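Local coordinates for conserved protein (Methanothermobacter thermautotrophicus, PDB 2WNY) that is of unknown function but belongs to an RNA-binding family and is linked to the exosome superoperon, so it may well bind RNA, at residues A[29-32]-A[37-40]; A[13-18]-A[97-102]; A[122-127]-A[133-138]; A[70-75]-A[91-96]. The protein carries 1 engineered substitution. One frame throughout, in Å; residues are numbered along the deposited sequence.

In the fold
The fold is one antiparallel sheet with helices packed on it, and the contacts run along the molecule from one end to the other. Contact 1 closes the turn from helix 23-30 to strand 40-45; contact 2, its centre 10 Å away and touching it, joins strand 8-17 to the start of helix 99-103. Contact 4 shares strand 92-98 with contact 2, their centres 15 Å apart, and contact 3 touches contact 4, centres 12 Å apart. The centres of contacts 1 and 3 are 26 Å apart, on opposite sides of the chain's centre. Along the chain contacts 1 and 4 are both nested inside the long loop that contact 2 closes, while contact 3 follows, holding the C-terminal helix to the end of strand 115-122.

Contact 1 of 4, residues A[29-32]-A[37-40]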
# COMPACT_ATOMS: atom_id res chain seq x y z
N ALA A 29 -10.30 1.99 -7.52
CA ALA A 29 -9.79 2.38 -6.20
C ALA A 29 -8.29 2.07 -6.03
O ALA A 29 -7.52 2.92 -5.60
CB ALA A 29 -10.62 1.69 -5.09
N LEU A 30 -7.87 0.86 -6.39
CA LEU A 30 -6.44 0.54 -6.38
C LEU A 30 -5.61 1.52 -7.19
O LEU A 30 -4.55 1.95 -6.74
CB LEU A 30 -6.21 -0.87 -6.92
CG LEU A 30 -4.78 -1.25 -7.29
CD1 LEU A 30 -3.94 -1.33 -5.99
CD2 LEU A 30 -4.77 -2.60 -7.99
N ARG A 31 -6.10 1.87 -8.38
CA ARG A 31 -5.38 2.81 -9.26
C ARG A 31 -5.40 4.26 -8.79
O ARG A 31 -4.75 5.12 -9.38
CB ARG A 31 -5.88 2.70 -10.70
CG ARG A 31 -5.38 1.40 -11.31
CD ARG A 31 -5.88 1.17 -12.71
NE ARG A 31 -5.40 -0.13 -13.16
CZ ARG A 31 -5.92 -0.84 -14.15
NH1 ARG A 31 -6.96 -0.37 -14.84
NH2 ARG A 31 -5.40 -2.02 -14.46
N ASN A 32 -6.14 4.54 -7.72
CA ASN A 32 -5.99 5.82 -7.04
C ASN A 32 -4.87 5.76 -6.02
O ASN A 32 -4.53 6.74 -5.38
CB ASN A 32 -7.30 6.25 -6.40
CG ASN A 32 -8.28 6.80 -7.41
OD1 ASN A 32 -7.88 7.29 -8.46
ND2 ASN A 32 -9.57 6.68 -7.13
N ALA A 37 -1.55 -0.05 -11.86
CA ALA A 37 -1.37 -1.38 -11.28
C ALA A 37 -2.21 -2.38 -12.08
O ALA A 37 -3.35 -2.10 -12.45
CB ALA A 37 -1.75 -1.40 -9.78
N THR A 38 -1.62 -3.52 -12.37
CA THR A 38 -2.35 -4.57 -13.07
C THR A 38 -2.21 -5.82 -12.23
O THR A 38 -1.23 -6.55 -12.34
CB THR A 38 -1.84 -4.80 -14.51
OG1 THR A 38 -0.44 -5.12 -14.47
CG2 THR A 38 -2.05 -3.55 -15.36
N PRO A 39 -3.18 -6.05 -11.33
CA PRO A 39 -3.07 -7.13 -10.37
C PRO A 39 -3.31 -8.49 -10.98
O PRO A 39 -4.02 -8.62 -12.00
CB PRO A 39 -4.18 -6.81 -9.34
CG PRO A 39 -5.13 -5.93 -10.07
CD PRO A 39 -4.36 -5.19 -11.09
N GLU A 40 -2.69 -9.50 -10.38
CA GLU A 40 -3.02 -10.89 -10.68
C GLU A 40 -4.28 -11.18 -9.88
O GLU A 40 -4.52 -10.56 -8.84
CB GLU A 40 -1.89 -11.84 -10.26
CG GLU A 40 -1.12 -12.39 -11.44
CD GLU A 40 0.37 -12.42 -11.20
OE1 GLU A 40 0.93 -13.53 -11.12
OE2 GLU A 40 0.97 -11.32 -11.09
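Arg31 and Ala37 bring their CA atoms to 6.1 Å where the chain leaves helix 23-30 and doubles back toward strand 40-45. Arg31 closes this turn with its side chain. Its chain runs extended from CG to NE (chi2 177°, chi3 -177°), which brings the guanidinium edge up to the oxygen of Ala37. Both NE and NH2 donate to Ala37 O, each at 2.9 Å, so one oxygen is gripped side-on by two nitrogens, both bonds bent (148°) as they converge on it. The oxygen lies almost exactly in the guanidinium plane, and the NE donor lies in the plane of the carbonyl as well. Thr38 adds its methyl CG2, 3.8 Å from Arg31 NH2.

Deeper in, the contact is apolar. Leu30 CD2 lies 3.7 Å from Ala37 CB and 3.9 Å from Pro39 CG, and Tyr13 of strand 8-17 touches all three residues. A small alanine suits a place so close to the leucine, and the proline offers a rigid, greasy ring to the core.

The division of labour is clear: leucine, alanine and proline seal the buried side, while the exposed arginine, with two N-H groups on one carbonyl, is well placed to hold the backbone of the turn and probably polarises that carbonyl.

Contact 2 of 4, residues A[13-18]-A[97-102]; sequences YCLMVY and LDKQKA. Engineered in segment 13-18: Cys14 (natural residue Arg).
The flat group that Lys99 meets here is the peptide carbonyl of Met16, and the ammonium comes neither squarely over its face nor in its plane: NZ is tilted 30° from the carbonyl plane. The bond from Lys99 NZ to Met16 O is 2.8 Å long. The other flat group, the carboxylate of Asp98, works within its own segment. Its OD2 accepts from Lys101 N at 2.8 Å through the anti lone pair, nearly straight at 171°, and more weakly from Gln100 N. Aspartate is thus the N-cap of helix 99-103, and it ties down the backbone amides of the first turn, from which Lys99 sets out.

Lys99 leaves the helix with CG anti to its N and bends at chi3 (71°), which brings the ammonium group round to the strand. On the way its CD passes 4.0 Å from Leu15 CD1, the aliphatic part of the chain resting on a leucine. Long methylenes with a charged end suit a path that starts in a buried place and finishes among acids: NZ also forms salt bridges with Asp114 and Glu21. A methionine in place of Lys99 would probably leave Asp114 and Glu21 without their shared positive charge and Met16 O without this donor.

Strand 8-17 is bordered in the sheet by strands 51-59 and 115-122, and strand 92-98, which leads into the helix, lies beyond the latter. Helix 23-30 packs against Leu15 through Val26 and Leu30, while Ile116 of strand 115-122 touches both Leu15 and Ala102.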
# COMPACT_ATOMS: atom_id res chain seq x y z
N TYR A 13 1.09 -5.36 -3.07
CA TYR A 13 -0.26 -4.91 -2.73
C TYR A 13 -1.24 -6.05 -2.81
O TYR A 13 -1.04 -7.03 -3.58
CB TYR A 13 -0.70 -3.70 -3.57
CG TYR A 13 -0.83 -4.01 -5.04
CD1 TYR A 13 -2.00 -4.60 -5.55
CD2 TYR A 13 0.20 -3.73 -5.92
CE1 TYR A 13 -2.12 -4.91 -6.89
CE2 TYR A 13 0.09 -4.03 -7.25
CZ TYR A 13 -1.08 -4.61 -7.74
OH TYR A 13 -1.19 -4.90 -9.06
N CYS A 14 -2.27 -5.95 -1.99
CA CYS A 14 -3.32 -6.93 -1.92
C CYS A 14 -4.65 -6.21 -1.67
O CYS A 14 -4.72 -5.31 -0.84
CB CYS A 14 -2.99 -7.88 -0.75
SG CYS A 14 -4.09 -9.20 -0.63
N LEU A 15 -5.71 -6.59 -2.38
CA LEU A 15 -7.09 -6.13 -2.02
C LEU A 15 -8.10 -7.14 -2.50
O LEU A 15 -7.75 -8.04 -3.28
CB LEU A 15 -7.41 -4.69 -2.44
CG LEU A 15 -7.64 -4.29 -3.90
CD1 LEU A 15 -8.24 -2.90 -3.94
CD2 LEU A 15 -6.35 -4.37 -4.71
N MET A 16 -9.31 -7.04 -1.98
CA MET A 16 -10.28 -8.10 -2.15
C MET A 16 -11.49 -7.60 -2.90
O MET A 16 -11.85 -6.42 -2.82
CB MET A 16 -10.69 -8.67 -0.79
CG MET A 16 -9.72 -8.25 0.30
SD MET A 16 -9.32 -9.54 1.45
CE MET A 16 -7.77 -10.04 0.74
N VAL A 17 -12.10 -8.52 -3.63
CA VAL A 17 -13.35 -8.22 -4.32
C VAL A 17 -14.38 -9.21 -3.78
O VAL A 17 -14.28 -10.42 -4.04
CB VAL A 17 -13.26 -8.40 -5.84
CG1 VAL A 17 -14.57 -7.96 -6.51
CG2 VAL A 17 -12.07 -7.60 -6.42
N TYR A 18 -15.37 -8.67 -3.07
CA TYR A 18 -16.45 -9.49 -2.54
C TYR A 18 -17.54 -9.68 -3.62
O TYR A 18 -17.50 -9.04 -4.68
CB TYR A 18 -16.99 -8.90 -1.23
CG TYR A 18 -16.01 -9.12 -0.10
CD1 TYR A 18 -16.10 -10.24 0.73
CD2 TYR A 18 -14.94 -8.24 0.11
CE1 TYR A 18 -15.18 -10.47 1.74
CE2 TYR A 18 -14.00 -8.47 1.12
CZ TYR A 18 -14.13 -9.58 1.92
OH TYR A 18 -13.21 -9.81 2.90
N LEU A 97 -5.05 1.12 3.49
CA LEU A 97 -5.84 2.30 3.14
C LEU A 97 -7.27 1.88 2.88
O LEU A 97 -7.53 0.80 2.29
CB LEU A 97 -5.23 2.99 1.91
CG LEU A 97 -3.80 3.56 2.00
CD1 LEU A 97 -3.24 3.88 0.61
CD2 LEU A 97 -3.71 4.79 2.91
N ASP A 98 -8.20 2.73 3.32
CA ASP A 98 -9.62 2.48 3.14
C ASP A 98 -9.95 2.35 1.66
O ASP A 98 -9.60 3.20 0.86
CB ASP A 98 -10.48 3.58 3.78
CG ASP A 98 -11.96 3.22 3.80
OD1 ASP A 98 -12.42 2.69 4.82
OD2 ASP A 98 -12.64 3.39 2.77
N LYS A 99 -10.59 1.24 1.30
CA LYS A 99 -10.91 1.00 -0.09
C LYS A 99 -11.96 1.97 -0.65
O LYS A 99 -11.88 2.38 -1.79
CB LYS A 99 -11.37 -0.45 -0.26
CG LYS A 99 -11.61 -0.83 -1.72
CD LYS A 99 -11.66 -2.35 -1.89
CE LYS A 99 -12.91 -2.88 -1.29
NZ LYS A 99 -13.06 -4.40 -1.33
N GLN A 100 -12.94 2.35 0.16
CA GLN A 100 -14.01 3.20 -0.33
C GLN A 100 -13.50 4.61 -0.52
O GLN A 100 -13.82 5.29 -1.50
CB GLN A 100 -15.20 3.19 0.64
CG GLN A 100 -15.85 1.81 0.83
CD GLN A 100 -16.20 1.10 -0.45
OE1 GLN A 100 -16.69 1.69 -1.42
NE2 GLN A 100 -15.93 -0.19 -0.48
N LYS A 101 -12.70 5.04 0.45
CA LYS A 101 -11.99 6.30 0.33
C LYS A 101 -11.05 6.33 -0.87
O LYS A 101 -11.05 7.31 -1.63
CB LYS A 101 -11.24 6.63 1.63
CG LYS A 101 -12.17 6.95 2.79
CD LYS A 101 -13.10 8.15 2.54
CE LYS A 101 -12.46 9.47 2.97
NZ LYS A 101 -13.41 10.63 2.86
N ALA A 102 -10.29 5.26 -1.09
CA ALA A 102 -9.45 5.17 -2.30
C ALA A 102 -10.27 5.35 -3.58
O ALA A 102 -9.83 6.00 -4.52
CB ALA A 102 -8.68 3.82 -2.33

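Contact 3 of 4, residues A[122-127]-A[133-138]; sequences VEAYPA and VENIRK
Val122, Glu123 and Ala124 meet Asn135 and Ile136 where the chain runs off the end of strand 115-122, loops round and returns as the C-terminal helix 129-139, a strand-to-helix connection of this alpha+beta fold, an antiparallel sheet with helices packed on it.

The apolar part is a pair of branched aliphatic side chains. Val122 CG1 stands 3.8 Å from Ile136 CD1, and Val122 CG2 is 3.9 Å from the same methyl, so CD1 nestles against both branches of the valine. Beta-branched residues suit this place: each offers stiff, broad hydrocarbon to a buried seam. The helix also lays Ala132 against Val122, and Phe87 touches Ile136 from a loop.

The hydrogen bonding is carried by Asn135. Its ND2 donates to Glu123 O at 2.8 Å with an N-H...O angle of 148°; the oxygen lies close to the amide plane, while the donor is tilted 19° from the carbonyl plane. CG sits anti to the carbonyl carbon of Asn135 (chi1 -74°), which turns the amide out toward the loop. With the amide cut back to an alanine here, Glu123 O is likely to lose this donor and the loop to swing more freely from the helix. The carboxylate of Glu123 is engaged separately, with OE1 taking the N-H of Met7.

Ionic contact lies within the helix: Arg137 grips Glu134 side-on, NE to OE1 and NH2 to OE2, the latter at 2.9 Å, one turn apart.

The amide nitrogen Asn135 ND2 also comes to 3.8 Å from Ala124 CA, where the small alanine lets loop and helix draw close.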
# COMPACT_ATOMS: atom_id res chain seq x y z
N VAL A 122 11.03 -0.58 2.18
CA VAL A 122 11.73 0.67 2.32
C VAL A 122 13.23 0.46 2.12
O VAL A 122 13.81 -0.49 2.67
CB VAL A 122 11.44 1.32 3.69
CG1 VAL A 122 12.27 2.59 3.93
CG2 VAL A 122 9.93 1.60 3.82
N GLU A 123 13.84 1.32 1.31
CA GLU A 123 15.30 1.34 1.17
C GLU A 123 15.89 1.59 2.54
O GLU A 123 15.65 2.64 3.16
CB GLU A 123 15.74 2.43 0.19
CG GLU A 123 17.22 2.40 -0.14
CD GLU A 123 17.64 3.59 -1.00
OE1 GLU A 123 17.01 4.67 -0.92
OE2 GLU A 123 18.61 3.44 -1.77
N ALA A 124 16.64 0.60 3.04
CA ALA A 124 17.19 0.66 4.38
C ALA A 124 18.37 -0.29 4.52
O ALA A 124 18.28 -1.48 4.23
CB ALA A 124 16.11 0.34 5.41
N TYR A 125 19.50 0.25 4.95
CA TYR A 125 20.65 -0.59 5.24
C TYR A 125 21.31 -0.09 6.51
O TYR A 125 21.71 1.08 6.56
CB TYR A 125 21.65 -0.63 4.09
CG TYR A 125 22.76 -1.62 4.37
CD1 TYR A 125 22.63 -2.96 4.00
CD2 TYR A 125 23.92 -1.22 5.03
CE1 TYR A 125 23.63 -3.87 4.27
CE2 TYR A 125 24.94 -2.12 5.30
CZ TYR A 125 24.80 -3.44 4.92
OH TYR A 125 25.81 -4.32 5.20
N PRO A 126 21.42 -0.96 7.53
CA PRO A 126 20.91 -2.34 7.54
C PRO A 126 19.38 -2.39 7.41
O PRO A 126 18.69 -1.43 7.80
CB PRO A 126 21.35 -2.88 8.91
CG PRO A 126 22.47 -1.99 9.33
CD PRO A 126 22.12 -0.64 8.79
N ALA A 127 18.86 -3.49 6.85
CA ALA A 127 17.42 -3.64 6.67
C ALA A 127 16.76 -3.90 8.02
O ALA A 127 16.43 -5.04 8.35
CB ALA A 127 17.12 -4.77 5.67
N VAL A 133 12.47 3.46 9.55
CA VAL A 133 11.75 4.55 10.22
C VAL A 133 12.46 5.90 9.99
O VAL A 133 11.84 6.87 9.54
CB VAL A 133 11.60 4.27 11.74
CG1 VAL A 133 11.21 5.52 12.52
CG2 VAL A 133 10.58 3.15 11.98
N GLU A 134 13.75 5.95 10.30
CA GLU A 134 14.53 7.18 10.14
C GLU A 134 14.46 7.70 8.70
O GLU A 134 14.26 8.90 8.48
CB GLU A 134 15.99 6.99 10.58
CG GLU A 134 16.89 8.22 10.33
CD GLU A 134 16.40 9.50 11.01
OE1 GLU A 134 15.55 9.43 11.93
OE2 GLU A 134 16.88 10.59 10.63
N ASN A 135 14.60 6.78 7.74
CA ASN A 135 14.60 7.13 6.32
C ASN A 135 13.29 7.74 5.85
O ASN A 135 13.28 8.72 5.10
CB ASN A 135 14.96 5.91 5.47
CG ASN A 135 16.42 5.57 5.54
OD1 ASN A 135 17.23 6.33 6.08
ND2 ASN A 135 16.78 4.42 4.99
N ILE A 136 12.18 7.16 6.30
CA ILE A 136 10.86 7.66 5.93
C ILE A 136 10.56 8.99 6.64
O ILE A 136 10.02 9.93 6.02
CB ILE A 136 9.74 6.60 6.20
CG1 ILE A 136 9.96 5.33 5.34
CG2 ILE A 136 8.34 7.21 5.98
CD1 ILE A 136 9.83 5.51 3.81
N ARG A 137 10.95 9.10 7.92
CA ARG A 137 10.72 10.32 8.68
C ARG A 137 11.43 11.51 8.01
O ARG A 137 10.86 12.61 7.90
CB ARG A 137 11.20 10.14 10.13
CG ARG A 137 10.78 11.28 11.08
CD ARG A 137 11.71 11.37 12.28
NE ARG A 137 13.10 11.51 11.85
CZ ARG A 137 13.68 12.65 11.46
NH1 ARG A 137 13.00 13.80 11.45
NH2 ARG A 137 14.95 12.65 11.08
N LYS A 138 12.66 11.28 7.57
CA LYS A 138 13.44 12.26 6.82
C LYS A 138 12.69 12.69 5.55
O LYS A 138 12.65 13.88 5.20
CB LYS A 138 14.82 11.70 6.46
CG LYS A 138 15.77 12.69 5.79
CD LYS A 138 16.13 13.84 6.72
CE LYS A 138 16.97 14.89 6.01
NZ LYS A 138 17.19 16.09 6.87

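Contact 4 of 4, residues A[70-75]-A[91-96]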
# COMPACT_ATOMS: atom_id res chain seq x y z
N GLU A 70 5.88 10.27 -4.50
CA GLU A 70 5.41 11.65 -4.64
C GLU A 70 4.08 11.85 -3.89
O GLU A 70 3.94 12.76 -3.09
CB GLU A 70 5.20 11.99 -6.11
CG GLU A 70 6.42 12.43 -6.87
CD GLU A 70 6.02 13.30 -8.06
OE1 GLU A 70 5.07 12.93 -8.78
OE2 GLU A 70 6.65 14.36 -8.26
N LYS A 71 3.11 10.97 -4.15
CA LYS A 71 1.80 11.08 -3.51
C LYS A 71 1.88 10.71 -2.03
O LYS A 71 1.28 11.37 -1.17
CB LYS A 71 0.79 10.19 -4.24
CG LYS A 71 -0.57 10.04 -3.57
CD LYS A 71 -1.42 11.29 -3.69
CE LYS A 71 -2.87 10.98 -3.36
NZ LYS A 71 -3.75 12.01 -3.95
N PHE A 72 2.63 9.65 -1.73
CA PHE A 72 2.85 9.23 -0.34
C PHE A 72 3.41 10.38 0.49
O PHE A 72 2.94 10.64 1.62
CB PHE A 72 3.78 8.00 -0.33
CG PHE A 72 4.20 7.55 1.05
CD1 PHE A 72 3.51 6.55 1.71
CD2 PHE A 72 5.31 8.12 1.67
CE1 PHE A 72 3.91 6.12 2.99
CE2 PHE A 72 5.71 7.70 2.95
CZ PHE A 72 5.01 6.69 3.60
N THR A 73 4.40 11.08 -0.07
CA THR A 73 4.99 12.26 0.60
C THR A 73 3.99 13.39 0.84
O THR A 73 3.99 13.99 1.92
CB THR A 73 6.24 12.78 -0.17
OG1 THR A 73 7.18 11.71 -0.33
CG2 THR A 73 6.93 13.92 0.58
N GLU A 74 3.14 13.70 -0.14
CA GLU A 74 2.13 14.76 0.03
C GLU A 74 1.14 14.36 1.14
O GLU A 74 0.82 15.16 2.02
CB GLU A 74 1.34 15.01 -1.26
CG GLU A 74 2.17 15.37 -2.47
CD GLU A 74 1.41 15.21 -3.79
OE1 GLU A 74 0.28 14.67 -3.79
OE2 GLU A 74 1.96 15.63 -4.83
N VAL A 75 0.69 13.11 1.08
CA VAL A 75 -0.30 12.60 2.04
C VAL A 75 0.26 12.61 3.47
O VAL A 75 -0.39 13.12 4.38
CB VAL A 75 -0.78 11.17 1.63
CG1 VAL A 75 -1.63 10.52 2.72
CG2 VAL A 75 -1.57 11.23 0.31
N GLY A 91 12.62 -3.77 7.77
CA GLY A 91 12.66 -2.65 6.81
C GLY A 91 11.33 -2.30 6.15
O GLY A 91 11.20 -1.22 5.55
N ASN A 92 10.34 -3.19 6.25
CA ASN A 92 9.05 -2.99 5.56
C ASN A 92 8.11 -2.04 6.28
O ASN A 92 8.08 -1.98 7.51
CB ASN A 92 8.36 -4.34 5.32
CG ASN A 92 9.23 -5.30 4.51
OD1 ASN A 92 9.59 -6.38 4.98
ND2 ASN A 92 9.57 -4.90 3.29
N LEU A 93 7.33 -1.31 5.50
CA LEU A 93 6.26 -0.48 6.04
C LEU A 93 4.95 -1.07 5.57
O LEU A 93 4.69 -1.15 4.36
CB LEU A 93 6.38 0.97 5.55
CG LEU A 93 5.18 1.91 5.74
CD1 LEU A 93 4.79 2.07 7.23
CD2 LEU A 93 5.46 3.28 5.14
N PHE A 94 4.10 -1.47 6.52
CA PHE A 94 2.79 -2.02 6.19
C PHE A 94 1.73 -0.96 6.37
O PHE A 94 1.51 -0.44 7.48
CB PHE A 94 2.45 -3.20 7.07
CG PHE A 94 3.26 -4.42 6.78
CD1 PHE A 94 2.76 -5.41 5.95
CD2 PHE A 94 4.52 -4.59 7.34
CE1 PHE A 94 3.51 -6.56 5.68
CE2 PHE A 94 5.27 -5.74 7.08
CZ PHE A 94 4.76 -6.73 6.26
N LEU A 95 1.07 -0.64 5.26
CA LEU A 95 0.10 0.45 5.23
C LEU A 95 -1.19 -0.05 4.61
O LEU A 95 -1.19 -0.57 3.49
CB LEU A 95 0.67 1.62 4.43
CG LEU A 95 -0.24 2.83 4.27
CD1 LEU A 95 -0.61 3.42 5.65
CD2 LEU A 95 0.44 3.86 3.38
N ARG A 96 -2.28 0.10 5.36
CA ARG A 96 -3.61 -0.24 4.87
C ARG A 96 -4.41 1.03 4.65
O ARG A 96 -4.47 1.90 5.53
CB ARG A 96 -4.35 -1.08 5.91
CG ARG A 96 -3.62 -2.31 6.37
CD ARG A 96 -4.49 -3.13 7.29
NE ARG A 96 -3.73 -4.26 7.82
CZ ARG A 96 -4.26 -5.30 8.46
NH1 ARG A 96 -5.57 -5.37 8.65
NH2 ARG A 96 -3.48 -6.27 8.90
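The shortest polar bond here, Val75 N to Lys71 O at 2.9 Å, is an ordinary helix bond, and it belongs to the turn of helix 62-76 that presents Phe72 to Leu93 and Leu95 of strand 92-98. Between helix and strand the meeting is wholly apolar.

Phe72 projects from the helix toward the sheet, and its first torsion, with CG anti to the backbone N (chi1 174°), swings the ring out toward the strand. Ring atoms CZ and CE1 make the contact: CZ lies 3.8 Å from Leu93 CD2, and CE1 is 3.9 Å from that same methyl. Leu95 CD2 comes in at the ring edge, near its plane, 4.2 Å from Phe72 CE1. The two leucines are two residues apart on one strand and therefore point their CB atoms to the same face, the one turned to the helix; alike in both side-chain torsions, they each turn CD2 toward the ring.

The CA atoms of Phe72 and Leu95 are 10.8 Å apart, a span that calls for long side chains on both layers. Phenylalanine bridges most of it with a rigid ring, and leucine, branched at its end, meets that ring with a methyl. All three residues are buried, and none brings a polar side-chain atom that would need a partner there.

Around the ring, Phe76 meets Phe72 from the same helix with planes at about 55°, and Leu83 and Leu140 touch it from loops. Leu93 and Leu95 pair through their backbones with Ile120 and Leu118 of strand 115-122. Helix 62-76 also meets the C-terminal helix 129-139, Phe72 touching Ile136 and Thr73 touching Ile139.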